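Local coordinates for protein mycolic acid synthase (Mycobacterium tuberculosis, PDB 1L1E) that probably converts a double bond of an alpha mycolic acid into a cyclopropane ring, taking the methylene carbon from S-adenosyl-L-methionine, at residues A[18-23]-A[73-78]; A[137-142]-A[149-154]; A[167-172]-A[271-276]. One frame throughout, in Å; residues are numbered along the deposited sequence.

Interaction 1: residues A[18-23]-A[73-78]. With SAH (S-adenosyl-L-homocysteine), chain D.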
loop_
_atom_site.group_PDB
_atom_site.type_symbol
_atom_site.label_atom_id
_atom_site.label_comp_id
_atom_site.label_asym_id
_atom_site.label_seq_id
_atom_site.Cartn_x
_atom_site.Cartn_y
_atom_site.Cartn_z
ATOM N N LEU A 18 2.127 7.155 15.546
ATOM C CA LEU A 18 1.121 8.205 15.463
ATOM C C LEU A 18 -0.271 7.661 15.794
ATOM O O LEU A 18 -0.694 6.641 15.251
ATOM C CB LEU A 18 1.141 8.831 14.068
ATOM C CG LEU A 18 0.309 10.094 13.855
ATOM C CD1 LEU A 18 0.562 11.083 14.988
ATOM C CD2 LEU A 18 0.664 10.704 12.506
ATOM N N SER A 19 -0.968 8.342 16.705
ATOM C CA SER A 19 -2.315 7.959 17.144
ATOM C C SER A 19 -3.297 7.730 15.993
ATOM O O SER A 19 -3.313 8.479 15.019
ATOM C CB SER A 19 -2.871 9.036 18.082
ATOM O OG SER A 19 -4.266 8.868 18.309
ATOM N N ASP A 20 -4.137 6.710 16.117
ATOM C CA ASP A 20 -5.092 6.402 15.058
ATOM C C ASP A 20 -6.167 7.458 14.902
ATOM O O ASP A 20 -6.751 7.604 13.834
ATOM C CB ASP A 20 -5.762 5.050 15.292
ATOM C CG ASP A 20 -6.638 4.631 14.123
ATOM O OD1 ASP A 20 -6.170 4.743 12.969
ATOM O OD2 ASP A 20 -7.780 4.181 14.352
ATOM N N ASP A 21 -6.441 8.190 15.973
ATOM C CA ASP A 21 -7.457 9.220 15.903
ATOM C C ASP A 21 -6.935 10.344 15.014
ATOM O O ASP A 21 -7.699 11.190 14.552
ATOM C CB ASP A 21 -7.786 9.729 17.302
ATOM C CG ASP A 21 -9.286 9.786 17.564
ATOM O OD1 ASP A 21 -9.975 8.765 17.312
ATOM O OD2 ASP A 21 -9.769 10.849 18.023
ATOM N N PHE A 22 -5.624 10.338 14.773
ATOM C CA PHE A 22 -5.007 11.333 13.911
ATOM C C PHE A 22 -5.286 10.914 12.473
ATOM O O PHE A 22 -5.727 11.723 11.655
ATOM C CB PHE A 22 -3.497 11.397 14.134
ATOM C CG PHE A 22 -2.827 12.507 13.373
ATOM C CD1 PHE A 22 -2.904 13.824 13.830
ATOM C CD2 PHE A 22 -2.164 12.249 12.183
ATOM C CE1 PHE A 22 -2.331 14.863 13.111
ATOM C CE2 PHE A 22 -1.585 13.283 11.451
ATOM C CZ PHE A 22 -1.670 14.595 11.918
ATOM N N PHE A 23 -5.028 9.645 12.169
ATOM C CA PHE A 23 -5.268 9.134 10.822
ATOM C C PHE A 23 -6.736 9.232 10.440
ATOM O O PHE A 23 -7.073 9.554 9.299
ATOM C CB PHE A 23 -4.824 7.680 10.695
ATOM C CG PHE A 23 -3.336 7.497 10.723
ATOM C CD1 PHE A 23 -2.702 7.015 11.864
ATOM C CD2 PHE A 23 -2.566 7.816 9.606
ATOM C CE1 PHE A 23 -1.330 6.855 11.893
ATOM C CE2 PHE A 23 -1.182 7.658 9.628
ATOM C CZ PHE A 23 -0.566 7.176 10.776
ATOM N N CYS A 73 -1.271 -5.440 6.181
ATOM C CA CYS A 73 -2.716 -5.235 6.093
ATOM C C CYS A 73 -3.354 -3.938 6.584
ATOM O O CYS A 73 -4.560 -3.768 6.439
ATOM C CB CYS A 73 -3.425 -6.413 6.768
ATOM S SG CYS A 73 -3.099 -6.530 8.535
ATOM N N GLY A 74 -2.570 -3.025 7.151
ATOM C CA GLY A 74 -3.154 -1.795 7.651
ATOM C C GLY A 74 -4.321 -2.061 8.593
ATOM O O GLY A 74 -4.255 -2.936 9.466
ATOM N N TRP A 75 -5.407 -1.312 8.415
ATOM C CA TRP A 75 -6.571 -1.473 9.271
ATOM C C TRP A 75 -7.613 -2.497 8.829
ATOM O O TRP A 75 -8.757 -2.461 9.282
ATOM C CB TRP A 75 -7.216 -0.115 9.510
ATOM C CG TRP A 75 -6.404 0.721 10.456
ATOM C CD1 TRP A 75 -6.431 0.675 11.822
ATOM C CD2 TRP A 75 -5.443 1.720 10.107
ATOM N NE1 TRP A 75 -5.551 1.589 12.344
ATOM C CE2 TRP A 75 -4.929 2.246 11.316
ATOM C CE3 TRP A 75 -4.963 2.225 8.892
ATOM C CZ2 TRP A 75 -3.953 3.261 11.346
ATOM C CZ3 TRP A 75 -3.993 3.234 8.919
ATOM C CH2 TRP A 75 -3.501 3.740 10.141
ATOM N N GLY A 76 -7.214 -3.393 7.930
ATOM C CA GLY A 76 -8.088 -4.472 7.497
ATOM C C GLY A 76 -9.131 -4.393 6.396
ATOM O O GLY A 76 -9.725 -5.423 6.090
ATOM N N ALA A 77 -9.365 -3.234 5.786
ATOM C CA ALA A 77 -10.390 -3.133 4.735
ATOM C C ALA A 77 -10.262 -4.152 3.592
ATOM O O ALA A 77 -11.278 -4.639 3.070
ATOM C CB ALA A 77 -10.414 -1.706 4.148
ATOM N N THR A 78 -9.027 -4.471 3.200
ATOM C CA THR A 78 -8.804 -5.409 2.103
ATOM C C THR A 78 -9.245 -6.819 2.490
ATOM O O THR A 78 -9.933 -7.506 1.730
ATOM C CB THR A 78 -7.308 -5.436 1.676
ATOM O OG1 THR A 78 -6.882 -4.118 1.299
ATOM C CG2 THR A 78 -7.107 -6.376 0.494
HETATM N N SAH D . -2.144 -2.226 2.954
HETATM C CA SAH D . -2.850 -1.280 3.819
HETATM C CB SAH D . -1.855 -0.519 4.723
HETATM C CG SAH D . -0.728 0.239 4.015
HETATM S SD SAH D . 0.382 1.101 5.138
HETATM C C SAH D . -3.649 -0.268 2.981
HETATM O O SAH D . -3.623 -0.384 1.752
HETATM O OXT SAH D . -4.263 0.638 3.563
HETATM C "C5'" SAH D . 1.763 -0.088 5.246
HETATM C "C4'" SAH D . 1.437 -1.396 5.979
HETATM O "O4'" SAH D . 2.473 -2.404 5.799
HETATM C "C3'" SAH D . 1.308 -1.228 7.491
HETATM O "O3'" SAH D . 0.247 -2.103 7.937
HETATM C "C2'" SAH D . 2.649 -1.672 8.009
HETATM O "O2'" SAH D . 2.608 -1.988 9.403
HETATM C "C1'" SAH D . 2.926 -2.837 7.107
HETATM N N9 SAH D . 4.345 -3.253 7.054
HETATM C C8 SAH D . 5.479 -2.532 6.850
HETATM N N7 SAH D . 6.598 -3.177 6.845
HETATM C C5 SAH D . 6.192 -4.486 7.070
HETATM C C6 SAH D . 6.893 -5.731 7.187
HETATM N N6 SAH D . 8.226 -5.831 7.077
HETATM N N1 SAH D . 6.148 -6.872 7.420
HETATM C C2 SAH D . 4.799 -6.780 7.528
HETATM N N3 SAH D . 4.037 -5.671 7.435
HETATM C C4 SAH D . 4.804 -4.548 7.205
#
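Asp20 and Phe23, one helical turn apart in the short helix 20-23, meet the indole of Trp75 along its six-membered ring. The first brings an oxygen: OD1 of Asp20 lies 3.1 Å from Trp75 CZ2, and the carboxylate is tilted only 24° from the indole plane, the two side chains running past each other in opposite directions. OD1 of Asp20 is also near NE1 of Trp75, but the angle is too poor for a hydrogen bond; the indole N-H is bonded instead to OD1 of Asn98, while Asp20 OD2 accepts a hydrogen bond from Gln31 NE2. With CG anti to the backbone N (chi1 -173°), the Asp20 carboxylate is carried to the indole.

Phe23 crosses the tryptophan at about a right angle. Trp75 CH2 sits over one face of the phenyl ring, near its rim, 3.8 Å from CD1 of Phe23; the planes are inclined at 55°, an oblique aromatic pair. His102 adds an edge-to-face partner for the indole.

Behind the tryptophan, residues 73-76 form a type II' turn in which Gly74 N donates to the ribose hydroxyl O3' of S-adenosyl-L-homocysteine (3.1 Å). Gly74 and Ala77 fit the glycine-rich strand-turn-helix of a Rossmann-type methyltransferase, so the short helix 20-23 packs on the tryptophan of the cofactor-binding loop.

Interaction 2: residues A[137-142]-A[149-154]. With SAH (S-adenosyl-L-homocysteine), chain D.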
loop_
_atom_site.group_PDB
_atom_site.type_symbol
_atom_site.label_atom_id
_atom_site.label_comp_id
_atom_site.label_asym_id
_atom_site.label_seq_id
_atom_site.Cartn_x
_atom_site.Cartn_y
_atom_site.Cartn_z
ATOM N N GLY A 137 1.104 -1.016 -0.644
ATOM C CA GLY A 137 1.743 0.061 0.081
ATOM C C GLY A 137 2.619 -0.366 1.245
ATOM O O GLY A 137 2.869 0.431 2.158
ATOM N N ALA A 138 3.087 -1.607 1.231
ATOM C CA ALA A 138 3.952 -2.084 2.315
ATOM C C ALA A 138 5.416 -2.110 1.883
ATOM O O ALA A 138 6.314 -1.741 2.646
ATOM C CB ALA A 138 3.534 -3.472 2.738
ATOM N N PHE A 139 5.627 -2.570 0.653
ATOM C CA PHE A 139 6.940 -2.713 0.037
ATOM C C PHE A 139 7.870 -1.505 0.196
ATOM O O PHE A 139 9.082 -1.669 0.309
ATOM C CB PHE A 139 6.744 -3.023 -1.450
ATOM C CG PHE A 139 7.961 -3.553 -2.132
ATOM C CD1 PHE A 139 8.303 -4.889 -2.023
ATOM C CD2 PHE A 139 8.770 -2.714 -2.882
ATOM C CE1 PHE A 139 9.444 -5.387 -2.658
ATOM C CE2 PHE A 139 9.908 -3.194 -3.519
ATOM C CZ PHE A 139 10.249 -4.533 -3.409
ATOM N N GLU A 140 7.307 -0.300 0.195
ATOM C CA GLU A 140 8.103 0.917 0.335
ATOM C C GLU A 140 8.821 1.008 1.681
ATOM O O GLU A 140 9.781 1.769 1.825
ATOM C CB GLU A 140 7.223 2.161 0.157
ATOM C CG GLU A 140 6.538 2.253 -1.197
ATOM C CD GLU A 140 5.110 1.732 -1.169
ATOM O OE1 GLU A 140 4.861 0.655 -0.565
ATOM O OE2 GLU A 140 4.240 2.407 -1.760
ATOM N N HIS A 141 8.351 0.239 2.662
ATOM C CA HIS A 141 8.944 0.245 4.001
ATOM C C HIS A 141 9.992 -0.850 4.238
ATOM O O HIS A 141 10.646 -0.859 5.275
ATOM C CB HIS A 141 7.848 0.068 5.058
ATOM C CG HIS A 141 6.850 1.179 5.092
ATOM N ND1 HIS A 141 7.047 2.334 5.817
ATOM C CD2 HIS A 141 5.646 1.312 4.489
ATOM C CE1 HIS A 141 6.004 3.129 5.663
ATOM N NE2 HIS A 141 5.140 2.533 4.861
ATOM N N PHE A 142 10.150 -1.761 3.290
ATOM C CA PHE A 142 11.074 -2.890 3.449
ATOM C C PHE A 142 12.574 -2.570 3.408
ATOM O O PHE A 142 13.349 -3.093 4.213
ATOM C CB PHE A 142 10.782 -3.962 2.389
ATOM C CG PHE A 142 9.374 -4.517 2.432
ATOM C CD1 PHE A 142 8.916 -5.339 1.408
ATOM C CD2 PHE A 142 8.503 -4.203 3.474
ATOM C CE1 PHE A 142 7.607 -5.839 1.416
ATOM C CE2 PHE A 142 7.198 -4.699 3.487
ATOM C CZ PHE A 142 6.752 -5.518 2.455
ATOM N N HIS A 149 15.024 -11.434 -0.038
ATOM C CA HIS A 149 14.407 -12.248 1.004
ATOM C C HIS A 149 12.877 -12.247 0.864
ATOM O O HIS A 149 12.235 -13.295 0.910
ATOM C CB HIS A 149 14.837 -11.718 2.378
ATOM C CG HIS A 149 14.466 -12.614 3.517
ATOM N ND1 HIS A 149 14.366 -13.982 3.388
ATOM C CD2 HIS A 149 14.179 -12.336 4.811
ATOM C CE1 HIS A 149 14.027 -14.509 4.551
ATOM N NE2 HIS A 149 13.906 -13.531 5.430
ATOM N N PHE A 150 12.311 -11.062 0.674
ATOM C CA PHE A 150 10.872 -10.916 0.510
ATOM C C PHE A 150 10.354 -11.772 -0.643
ATOM O O PHE A 150 9.399 -12.530 -0.494
ATOM C CB PHE A 150 10.532 -9.448 0.252
ATOM C CG PHE A 150 9.101 -9.215 -0.120
ATOM C CD1 PHE A 150 8.092 -9.339 0.831
ATOM C CD2 PHE A 150 8.761 -8.856 -1.425
ATOM C CE1 PHE A 150 6.756 -9.103 0.495
ATOM C CE2 PHE A 150 7.424 -8.616 -1.778
ATOM C CZ PHE A 150 6.423 -8.738 -0.817
ATOM N N PHE A 151 10.985 -11.657 -1.799
ATOM C CA PHE A 151 10.537 -12.435 -2.931
ATOM C C PHE A 151 10.758 -13.933 -2.749
ATOM O O PHE A 151 9.965 -14.733 -3.230
ATOM C CB PHE A 151 11.174 -11.899 -4.213
ATOM C CG PHE A 151 10.571 -10.589 -4.661
ATOM C CD1 PHE A 151 11.326 -9.415 -4.672
ATOM C CD2 PHE A 151 9.228 -10.524 -5.029
ATOM C CE1 PHE A 151 10.756 -8.205 -5.043
ATOM C CE2 PHE A 151 8.644 -9.312 -5.403
ATOM C CZ PHE A 151 9.409 -8.152 -5.409
ATOM N N GLU A 152 11.817 -14.315 -2.036
ATOM C CA GLU A 152 12.066 -15.730 -1.781
ATOM C C GLU A 152 10.973 -16.289 -0.860
ATOM O O GLU A 152 10.472 -17.389 -1.079
ATOM C CB GLU A 152 13.438 -15.936 -1.124
ATOM C CG GLU A 152 13.513 -17.174 -0.239
ATOM C CD GLU A 152 14.806 -17.271 0.560
ATOM O OE1 GLU A 152 15.205 -16.266 1.196
ATOM O OE2 GLU A 152 15.416 -18.361 0.561
ATOM N N VAL A 153 10.617 -15.532 0.173
ATOM C CA VAL A 153 9.592 -15.964 1.119
ATOM C C VAL A 153 8.199 -16.028 0.490
ATOM O O VAL A 153 7.469 -16.999 0.696
ATOM C CB VAL A 153 9.527 -15.028 2.351
ATOM C CG1 VAL A 153 8.410 -15.464 3.283
ATOM C CG2 VAL A 153 10.853 -15.040 3.085
ATOM N N THR A 154 7.823 -14.998 -0.269
ATOM C CA THR A 154 6.506 -14.985 -0.904
ATOM C C THR A 154 6.389 -16.052 -1.995
ATOM O O THR A 154 5.328 -16.638 -2.184
ATOM C CB THR A 154 6.180 -13.595 -1.508
ATOM O OG1 THR A 154 7.290 -13.132 -2.294
ATOM C CG2 THR A 154 5.879 -12.597 -0.400
HETATM N N SAH D . -2.144 -2.226 2.954
HETATM C CA SAH D . -2.850 -1.280 3.819
HETATM C CB SAH D . -1.855 -0.519 4.723
HETATM C CG SAH D . -0.728 0.239 4.015
HETATM S SD SAH D . 0.382 1.101 5.138
HETATM C C SAH D . -3.649 -0.268 2.981
HETATM O O SAH D . -3.623 -0.384 1.752
HETATM O OXT SAH D . -4.263 0.638 3.563
HETATM C "C5'" SAH D . 1.763 -0.088 5.246
HETATM C "C4'" SAH D . 1.437 -1.396 5.979
HETATM O "O4'" SAH D . 2.473 -2.404 5.799
HETATM C "C3'" SAH D . 1.308 -1.228 7.491
HETATM O "O3'" SAH D . 0.247 -2.103 7.937
HETATM C "C2'" SAH D . 2.649 -1.672 8.009
HETATM O "O2'" SAH D . 2.608 -1.988 9.403
HETATM C "C1'" SAH D . 2.926 -2.837 7.107
HETATM N N9 SAH D . 4.345 -3.253 7.054
HETATM C C8 SAH D . 5.479 -2.532 6.850
HETATM N N7 SAH D . 6.598 -3.177 6.845
HETATM C C5 SAH D . 6.192 -4.486 7.070
HETATM C C6 SAH D . 6.893 -5.731 7.187
HETATM N N6 SAH D . 8.226 -5.831 7.077
HETATM N N1 SAH D . 6.148 -6.872 7.420
HETATM C C2 SAH D . 4.799 -6.780 7.528
HETATM N N3 SAH D . 4.037 -5.671 7.435
HETATM C C4 SAH D . 4.804 -4.548 7.205
#
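Segment 137-142, a coil with helix-like backbone angles from Phe139 on, comes closest to helix 147-157 at Phe142 and Phe150, whose CA atoms are 8.5 Å apart. Four phenylalanines fill that gap. Phe150 is the middle of the cluster: its CG lies anti to the backbone N (chi1 172°), which carries the ring out from the helix so that Phe142 and Phe139 both approach it from the same side. CE1 of Phe142 stands over that face of Phe150, toward the rim, and approaches CE1 of Phe150 to 3.5 Å; the planes make 52°, so the pair is oblique. On the opposite face of Phe150 rests the methyl CG2 of Thr154.

Phe139 offers an edge to Phe150 in an offset edge-to-face pair, its CE1 3.7 Å from CD2 of Phe150. The same CE1 also meets Phe151 CZ at 3.9 Å, the two side chains crossing at about a right angle. CD2 of Phe150 lies over the centre of the Phe151 ring. Within the loop, the CA of Phe139 lies over the centre of the Phe142 ring, which packs the two residues tightly.

On the helix, Phe150 O accepts from both Thr154 N and Thr154 OG1 (2.8 Å to the latter), fixing the hydroxyl and holding the methyl against the ring.

Across the contact there is no hydrogen bond; cohesion comes from aromatic and apolar packing alone. Phe142 carries it to the cofactor, since its CE2 lies 3.7 Å from C5 of the adenine, and Trp123 also meets Phe142 and Phe150. The aromatic cluster thus ties the edge of the adenine pocket to the helix behind it.

Interaction 3: residues A[167-172]-A[271-276]. With CO3 (carbonate ion), chain C.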
loop_
_atom_site.group_PDB
_atom_site.type_symbol
_atom_site.label_atom_id
_atom_site.label_comp_id
_atom_site.label_asym_id
_atom_site.label_seq_id
_atom_site.Cartn_x
_atom_site.Cartn_y
_atom_site.Cartn_z
ATOM N N HIS A 167 1.630 -3.983 -4.968
ATOM C CA HIS A 167 1.276 -2.604 -5.267
ATOM C C HIS A 167 2.256 -1.729 -4.492
ATOM O O HIS A 167 2.339 -1.810 -3.268
ATOM C CB HIS A 167 -0.186 -2.381 -4.842
ATOM C CG HIS A 167 -0.591 -0.947 -4.716
ATOM N ND1 HIS A 167 -1.833 -0.499 -5.109
ATOM C CD2 HIS A 167 0.037 0.120 -4.168
ATOM C CE1 HIS A 167 -1.953 0.780 -4.806
ATOM N NE2 HIS A 167 -0.832 1.180 -4.233
ATOM N N THR A 168 3.007 -0.899 -5.210
ATOM C CA THR A 168 4.011 -0.059 -4.571
ATOM C C THR A 168 4.392 1.162 -5.392
ATOM O O THR A 168 4.240 1.175 -6.612
ATOM C CB THR A 168 5.312 -0.870 -4.338
ATOM O OG1 THR A 168 5.031 -1.975 -3.471
ATOM C CG2 THR A 168 6.390 -0.006 -3.718
ATOM N N ILE A 169 4.877 2.179 -4.690
ATOM C CA ILE A 169 5.353 3.407 -5.292
ATOM C C ILE A 169 6.635 3.003 -6.018
ATOM O O ILE A 169 7.394 2.169 -5.524
ATOM C CB ILE A 169 5.698 4.468 -4.194
ATOM C CG1 ILE A 169 4.407 5.069 -3.631
ATOM C CG2 ILE A 169 6.617 5.562 -4.752
ATOM C CD1 ILE A 169 4.618 5.881 -2.360
ATOM N N VAL A 170 6.859 3.571 -7.194
ATOM C CA VAL A 170 8.088 3.279 -7.964
ATOM C C VAL A 170 8.619 4.560 -8.594
ATOM O O VAL A 170 7.888 5.544 -8.747
ATOM C CB VAL A 170 7.811 2.273 -9.084
ATOM C CG1 VAL A 170 7.323 0.918 -8.568
ATOM C CG2 VAL A 170 6.751 2.762 -10.072
ATOM N N ARG A 171 9.887 4.521 -8.941
ATOM C CA ARG A 171 10.549 5.663 -9.583
ATOM C C ARG A 171 10.429 5.512 -11.097
ATOM O O ARG A 171 10.720 4.444 -11.656
ATOM C CB ARG A 171 12.013 5.719 -9.162
ATOM C CG ARG A 171 12.184 6.056 -7.681
ATOM C CD ARG A 171 13.376 5.348 -7.043
ATOM N NE ARG A 171 14.627 6.101 -7.191
ATOM C CZ ARG A 171 15.630 6.065 -6.306
ATOM N NH1 ARG A 171 15.546 5.315 -5.200
ATOM N NH2 ARG A 171 16.771 6.754 -6.442
ATOM N N PRO A 172 10.006 6.552 -11.829
ATOM C CA PRO A 172 9.833 6.442 -13.265
ATOM C C PRO A 172 11.116 6.009 -13.928
ATOM O O PRO A 172 12.225 6.342 -13.404
ATOM C CB PRO A 172 9.385 7.820 -13.684
ATOM C CG PRO A 172 9.295 8.682 -12.434
ATOM C CD PRO A 172 9.692 7.857 -11.249
ATOM N N LYS A 271 2.060 16.922 -5.940
ATOM C CA LYS A 271 2.731 17.628 -7.042
ATOM C C LYS A 271 3.699 16.723 -7.799
ATOM O O LYS A 271 3.791 16.786 -9.024
ATOM C CB LYS A 271 3.542 18.818 -6.518
ATOM C CG LYS A 271 2.761 20.073 -6.175
ATOM C CD LYS A 271 3.738 21.168 -5.740
ATOM C CE LYS A 271 3.081 22.530 -5.587
ATOM N NZ LYS A 271 4.104 23.568 -5.260
ATOM N N LEU A 272 4.429 15.892 -7.057
ATOM C CA LEU A 272 5.413 15.002 -7.653
ATOM C C LEU A 272 4.839 13.950 -8.584
ATOM O O LEU A 272 5.343 13.760 -9.688
ATOM C CB LEU A 272 6.241 14.323 -6.562
ATOM C CG LEU A 272 7.034 15.234 -5.613
ATOM C CD1 LEU A 272 8.064 14.389 -4.897
ATOM C CD2 LEU A 272 7.726 16.367 -6.377
ATOM N N PHE A 273 3.793 13.253 -8.145
ATOM C CA PHE A 273 3.186 12.232 -8.988
ATOM C C PHE A 273 2.463 12.876 -10.161
ATOM O O PHE A 273 2.391 12.308 -11.244
ATOM C CB PHE A 273 2.215 11.370 -8.174
ATOM C CG PHE A 273 2.896 10.466 -7.174
ATOM C CD1 PHE A 273 3.328 10.959 -5.946
ATOM C CD2 PHE A 273 3.118 9.127 -7.470
ATOM C CE1 PHE A 273 3.969 10.133 -5.028
ATOM C CE2 PHE A 273 3.757 8.294 -6.564
ATOM C CZ PHE A 273 4.185 8.796 -5.338
ATOM N N ARG A 274 1.937 14.074 -9.941
ATOM C CA ARG A 274 1.219 14.801 -10.980
ATOM C C ARG A 274 2.196 15.267 -12.066
ATOM O O ARG A 274 1.864 15.269 -13.254
ATOM C CB ARG A 274 0.484 15.989 -10.347
ATOM C CG ARG A 274 -0.380 16.805 -11.292
ATOM C CD ARG A 274 -1.422 17.589 -10.497
ATOM N NE ARG A 274 -2.588 16.761 -10.188
ATOM C CZ ARG A 274 -3.224 16.752 -9.020
ATOM N NH1 ARG A 274 -2.812 17.529 -8.024
ATOM N NH2 ARG A 274 -4.270 15.952 -8.849
ATOM N N GLN A 275 3.405 15.639 -11.657
ATOM C CA GLN A 275 4.421 16.090 -12.600
ATOM C C GLN A 275 5.258 14.931 -13.128
ATOM O O GLN A 275 6.184 15.138 -13.908
ATOM C CB GLN A 275 5.337 17.123 -11.944
ATOM C CG GLN A 275 4.619 18.387 -11.511
ATOM C CD GLN A 275 5.481 19.273 -10.644
ATOM O OE1 GLN A 275 6.472 19.839 -11.102
ATOM N NE2 GLN A 275 5.112 19.394 -9.380
ATOM N N GLY A 276 4.944 13.717 -12.680
ATOM C CA GLY A 276 5.652 12.536 -13.148
ATOM C C GLY A 276 6.985 12.176 -12.520
ATOM O O GLY A 276 7.713 11.360 -13.080
HETATM C C CO3 C . 0.952 3.328 -2.117
HETATM O O1 CO3 C . 1.891 2.285 -2.636
HETATM O O2 CO3 C . 1.376 4.233 -1.189
HETATM O O3 CO3 C . -0.316 3.373 -2.585
#
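His167 NE2 donates to O3 of the carbonate ion over 2.8 Å, with an N-H...O angle of 154°. The histidine sits on strand 163-170 of the mixed Rossmann-like sheet. Its CG is anti to the backbone N (chi1 163°), turning the imidazole toward the anion; ND1 is bonded to Gln282 NE2, so both ring nitrogens have partners. The carbonate probably came from the crystallisation liquor; Cys35 N is a second donor to it.

Two residues on, Ile169 faces helix 256-274, which carries Cys269, the active-site residue inferred by similarity. CG2 of Ile169 comes to the edge of the Phe273 ring, near its plane, 4.1 Å from CZ of Phe273, and the two side chains cross at about a right angle. Tyr232 packs edge-to-face with Phe273, while the backbone N of Ile169 is held by OE2 of Glu140.

At the helix end the chain turns away in a Schellman motif, with Gly276 at positive phi (82°). That turn brings the glycine backbone up to the loop after the strand, where the pyrrolidine ring of Pro172 meets it: CG of Pro172 lies 3.2 Å from Gly276 O.

Overall arrangement
The three contacts follow one another along the chain and each borders the cofactor site or the carbonate site of a single alpha/beta fold. Interactions 1 and 2 have centres about 20 Å apart and do not touch, yet both reach S-adenosyl-L-homocysteine, from the loop after strand 67-71 and the loop after strand 132-136. Interaction 3, about 23 Å from interaction 1 and on the opposite side of the chain's centre, joins the sheet to helix 256-274. Interactions 2 and 3 meet directly: the neighbouring strands 132-136 and 163-170 bring Gly137 N to His167 O (3.0 Å). Together they connect the cofactor pocket to the carbonate site and the helix bearing the probable active-site cysteine.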